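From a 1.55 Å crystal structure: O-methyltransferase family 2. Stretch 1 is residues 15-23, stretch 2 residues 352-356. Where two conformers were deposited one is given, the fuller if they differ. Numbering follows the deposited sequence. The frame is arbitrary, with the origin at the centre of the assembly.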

ATOM      1  N   THR A  15       6.936  -2.618 -21.424  1.00 12.06           N
ATOM      2  CA  THR A  15       5.867  -2.124 -20.567  1.00 11.18           C
ATOM      3  C   THR A  15       6.501  -1.211 -19.538  1.00 11.21           C
ATOM      4  O   THR A  15       7.718  -1.213 -19.359  1.00 11.59           O
ATOM      5  CB  THR A  15       5.123  -3.265 -19.848  1.00  9.77           C
ATOM      6  OG1 THR A  15       6.082  -4.193 -19.298  1.00 11.40           O
ATOM      7  CG2 THR A  15       4.218  -4.016 -20.833  1.00 11.93           C
ATOM      8  N   ASP A  16       5.661  -0.459 -18.839  1.00 10.19           N
ATOM      9  CA  ASP A  16       6.106   0.508 -17.840  1.00  9.49           C
ATOM     10  C   ASP A  16       5.989  -0.153 -16.467  1.00  8.81           C
ATOM     11  O   ASP A  16       4.884  -0.439 -16.003  1.00  9.72           O
ATOM     12  CB  ASP A  16       5.258   1.766 -17.923  1.00 10.93           C
ATOM     13  CG  ASP A  16       5.711   2.867 -16.977  1.00 12.87           C
ATOM     14  OD1 ASP A  16       6.628   2.660 -16.185  1.00 11.41           O
ATOM     15  OD2 ASP A  16       5.149   3.971 -17.046  1.00 15.61           O
ATOM     16  N   VAL A  17       7.137  -0.377 -15.819  1.00  8.19           N
ATOM     17  CA  VAL A  17       7.193  -1.051 -14.526  1.00  7.65           C
ATOM     18  C   VAL A  17       6.682  -0.173 -13.389  1.00  7.57           C
ATOM     19  O   VAL A  17       6.443  -0.671 -12.276  1.00  8.66           O
ATOM     20  CB  VAL A  17       8.654  -1.487 -14.255  1.00  7.39           C
ATOM     21  CG1 VAL A  17       9.540  -0.249 -14.011  1.00 10.12           C
ATOM     22  CG2 VAL A  17       8.738  -2.481 -13.061  1.00  9.85           C
ATOM     23  N   THR A  18       6.491   1.120 -13.640  1.00  7.60           N
ATOM     24  CA  THR A  18       6.210   2.064 -12.553  1.00  7.33           C
ATOM     25  C   THR A  18       5.077   1.642 -11.613  1.00  7.40           C
ATOM     26  O   THR A  18       5.266   1.731 -10.388  1.00  9.35           O
ATOM     27  CB  THR A  18       5.931   3.455 -13.156  1.00 10.37           C
ATOM     28  OG1 THR A  18       7.051   3.874 -13.959  1.00 12.92           O
ATOM     29  CG2 THR A  18       5.694   4.491 -12.040  1.00 12.80           C
ATOM     30  N   PRO A  19       3.929   1.142 -12.075  1.00  7.77           N
ATOM     31  CA  PRO A  19       2.876   0.759 -11.104  1.00 11.77           C
ATOM     32  C   PRO A  19       3.308  -0.311 -10.126  1.00  8.59           C
ATOM     33  O   PRO A  19       2.751  -0.381  -9.027  1.00 10.24           O
ATOM     34  CB  PRO A  19       1.739   0.221 -11.983  1.00 12.94           C
ATOM     35  CG  PRO A  19       2.090   0.658 -13.369  1.00 15.06           C
ATOM     36  CD  PRO A  19       3.517   0.958 -13.476  1.00 10.01           C
ATOM     37  N   ILE A  20       4.243  -1.187 -10.506  1.00  8.04           N
ATOM     38  CA  ILE A  20       4.692  -2.210  -9.560  1.00  7.25           C
ATOM     39  C   ILE A  20       5.442  -1.554  -8.403  1.00  7.09           C
ATOM     40  O   ILE A  20       5.283  -1.948  -7.244  1.00  7.75           O
ATOM     41  CB  ILE A  20       5.549  -3.273 -10.274  1.00  8.57           C
ATOM     42  CG1 ILE A  20       4.674  -4.109 -11.212  1.00  9.25           C
ATOM     43  CG2 ILE A  20       6.284  -4.153  -9.228  1.00  9.91           C
ATOM     44  CD1 ILE A  20       5.469  -4.957 -12.212  1.00 10.73           C
ATOM     45  N   PHE A  21       6.293  -0.563  -8.694  1.00  7.94           N
ATOM     46  CA  PHE A  21       6.987   0.152  -7.617  1.00  8.60           C
ATOM     47  C   PHE A  21       5.981   0.817  -6.692  1.00  8.88           C
ATOM     48  O   PHE A  21       6.141   0.804  -5.465  1.00  8.50           O
ATOM     49  CB  PHE A  21       7.940   1.222  -8.199  1.00  9.15           C
ATOM     50  CG  PHE A  21       9.226   0.661  -8.744  1.00 10.12           C
ATOM     51  CD1 PHE A  21      10.202   0.138  -7.881  1.00 15.26           C
ATOM     52  CD2 PHE A  21       9.500   0.688 -10.076  1.00 13.32           C
ATOM     53  CE1 PHE A  21      11.400  -0.387  -8.374  1.00 17.85           C
ATOM     54  CE2 PHE A  21      10.723   0.156 -10.576  1.00 14.32           C
ATOM     55  CZ  PHE A  21      11.651  -0.391  -9.725  1.00 15.65           C
ATOM     56  N   ASP A  22       4.928   1.409  -7.278  1.00  8.83           N
ATOM     57  CA  ASP A  22       3.957   2.126  -6.468  1.00 10.13           C
ATOM     58  C   ASP A  22       3.225   1.168  -5.553  1.00  9.58           C
ATOM     59  O   ASP A  22       3.032   1.466  -4.360  1.00 11.55           O
ATOM     60  CB  ASP A  22       2.982   2.886  -7.371  1.00 13.81           C
ATOM     61  CG  ASP A  22       3.656   4.002  -8.160  1.00 15.85           C
ATOM     62  OD1 ASP A  22       4.772   4.412  -7.797  1.00 16.87           O
ATOM     63  OD2 ASP A  22       3.078   4.483  -9.161  1.00 20.20           O
ATOM     64  N   LEU A  23       2.832   0.008  -6.076  1.00  7.93           N
ATOM     65  CA  LEU A  23       2.152  -0.981  -5.226  1.00  8.92           C
ATOM     66  C   LEU A  23       3.077  -1.443  -4.122  1.00 10.11           C
ATOM     67  O   LEU A  23       2.645  -1.659  -2.983  1.00  9.93           O
ATOM     68  CB  LEU A  23       1.716  -2.204  -6.041  1.00  9.10           C
ATOM     69  CG  LEU A  23       0.498  -2.070  -6.936  1.00  9.53           C
ATOM     70  CD1 LEU A  23       0.478  -3.191  -7.968  1.00 10.13           C
ATOM     71  CD2 LEU A  23      -0.750  -2.125  -6.053  1.00 11.58           C
ATOM     72  N   THR A 352      11.873  11.079 -16.947  1.00 10.72           N
ATOM     73  CA  THR A 352      12.429   9.837 -17.480  1.00  9.73           C
ATOM     74  C   THR A 352      11.371   8.755 -17.321  1.00 12.31           C
ATOM     75  O   THR A 352      10.400   8.724 -18.098  1.00 16.43           O
ATOM     76  CB  THR A 352      13.788   9.530 -16.833  1.00 10.36           C
ATOM     77  OG1 THR A 352      13.632   9.390 -15.419  1.00  9.75           O
ATOM     78  CG2 THR A 352      14.812  10.699 -17.132  1.00 11.43           C
ATOM     79  N   SER A 353      11.534   7.830 -16.369  0.73 11.45           N
ATOM     80  CA  SER A 353      10.488   6.852 -16.067  0.73 12.96           C
ATOM     81  C   SER A 353      10.602   6.472 -14.597  0.73 12.75           C
ATOM     82  O   SER A 353      11.505   6.932 -13.894  0.73 13.19           O
ATOM     83  CB  SER A 353      10.584   5.599 -16.946  0.73 16.11           C
ATOM     84  OG  SER A 353       9.493   4.733 -16.642  0.73 16.06           O
ATOM     85  N   ALA A 354       9.677   5.625 -14.135  1.00 13.15           N
ATOM     86  CA  ALA A 354       9.611   5.224 -12.728  1.00 13.50           C
ATOM     87  C   ALA A 354       9.647   6.448 -11.812  1.00 12.38           C
ATOM     88  O   ALA A 354      10.323   6.468 -10.781  1.00 14.53           O
ATOM     89  CB  ALA A 354      10.725   4.228 -12.371  1.00 15.20           C
ATOM     90  N   HIS A 355       8.914   7.489 -12.200  1.00  9.38           N
ATOM     91  CA  HIS A 355       8.824   8.765 -11.489  1.00 10.45           C
ATOM     92  C   HIS A 355      10.117   9.579 -11.512  1.00 10.09           C
ATOM     93  O   HIS A 355      10.210  10.591 -10.800  1.00 12.37           O
ATOM     94  CB  HIS A 355       8.339   8.551 -10.045  1.00 14.03           C
ATOM     95  CG  HIS A 355       6.992   7.897  -9.970  1.00 17.37           C
ATOM     96  ND1 HIS A 355       5.900   8.373 -10.669  1.00 21.11           N
ATOM     97  CD2 HIS A 355       6.569   6.789  -9.318  1.00 19.06           C
ATOM     98  CE1 HIS A 355       4.856   7.598 -10.426  1.00 21.41           C
ATOM     99  NE2 HIS A 355       5.236   6.629  -9.614  1.00 20.02           N
ATOM    100  N   GLY A 356      11.115   9.175 -12.292  1.00  8.81           N
ATOM    101  CA  GLY A 356      12.365   9.914 -12.347  1.00  9.75           C
ATOM    102  C   GLY A 356      12.254  11.180 -13.163  1.00 10.25           C
ATOM    103  O   GLY A 356      11.402  11.316 -14.056  1.00 12.23           O
TER
HETATM  104  O   HOH W   1       7.017   5.942 -16.681  1.00 24.32           O

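A helix and a tight turn meet here, brought together from places at least 333 residues apart in the chain. In stretch 1, an extended lead-in at Thr15 and Asp16 bends into a helix that runs on past Leu23, with backbone bonds such as Asp22 N to Thr18 O (3.1 Å) and Leu23 N to Pro19 O (3.0 Å). Stretch 2 has no regular helix or strand. It is built around a type I' turn from Ser353 to Gly356, closed by Gly356 N donating to Ser353 O at 2.8 Å and braced by Thr352 N donating to Gly356 O at 2.9 Å. Ala354 and His355 occupy the turn's two central positions with positive phi (50° and 68°), an unusual demand on residues with a CB. The tip of this turn sits against the first part of the helix, where the CA atoms of Thr18 and Ala354 lie 4.6 Å apart, and the contact buries 239 Å² summed over both sides.

Asp16 organizes the entry to the helix. Its OD1 accepts from Thr18 N at 3.0 Å, a capping bond that satisfies an amide for which the helix itself offers no earlier carbonyl. The same OD1 accepts from Thr18 OG1 at 2.6 Å, so one carboxylate oxygen holds both the backbone and the side chain of Thr18.

With its hydroxyl proton given to Asp16, Thr18 OG1 can still accept, and it takes a weak bond from Ala354 N (3.2 Å, with an N-H...O angle of only 121°). The fit is snug as well as polar: Thr18 OG1 lies just 3.1 Å from Ala354 CA. Thr18 points its CA-to-CB bond toward the turn, and its methyl makes a second kind of contact, with CG2 lying over one face of the His355 ring, 3.6 Å from the ring centroid. This is a CH-pi contact, so a single threonine meets the turn's backbone with oxygen and its imidazole with carbon.

One helical turn on, Asp22 meets the edge of that same ring. His355 NE2 donates to Asp22 OD1 at 2.9 Å and to Asp22 OD2 at 3.1 Å, the latter with the straighter geometry (160° against 136°). Both side chains leave their backbones sideways and bring their ends nearer the other stretch. The i, i+4 spacing of Thr18 and Asp22 thus supplies a methyl for the ring's face and a carboxylate for its edge.

Phe21 adds a modest apolar contact, its CD2 4.4 Å from Ala354 CB. At the exposed border of the contact, Asp16 OD1 and Ser353 OG stand 3.6 Å apart, and a water links the two side chains: it donates to Asp16 OD2 at 2.7 Å and hydrogen-bonds Ser353 OG at 2.8 Å.

The rule to read from this contact is economy: a capped helix start presents side chains at successive turns, and a compact loop answers with a backbone NH, a small methyl and one aromatic ring used on face and edge.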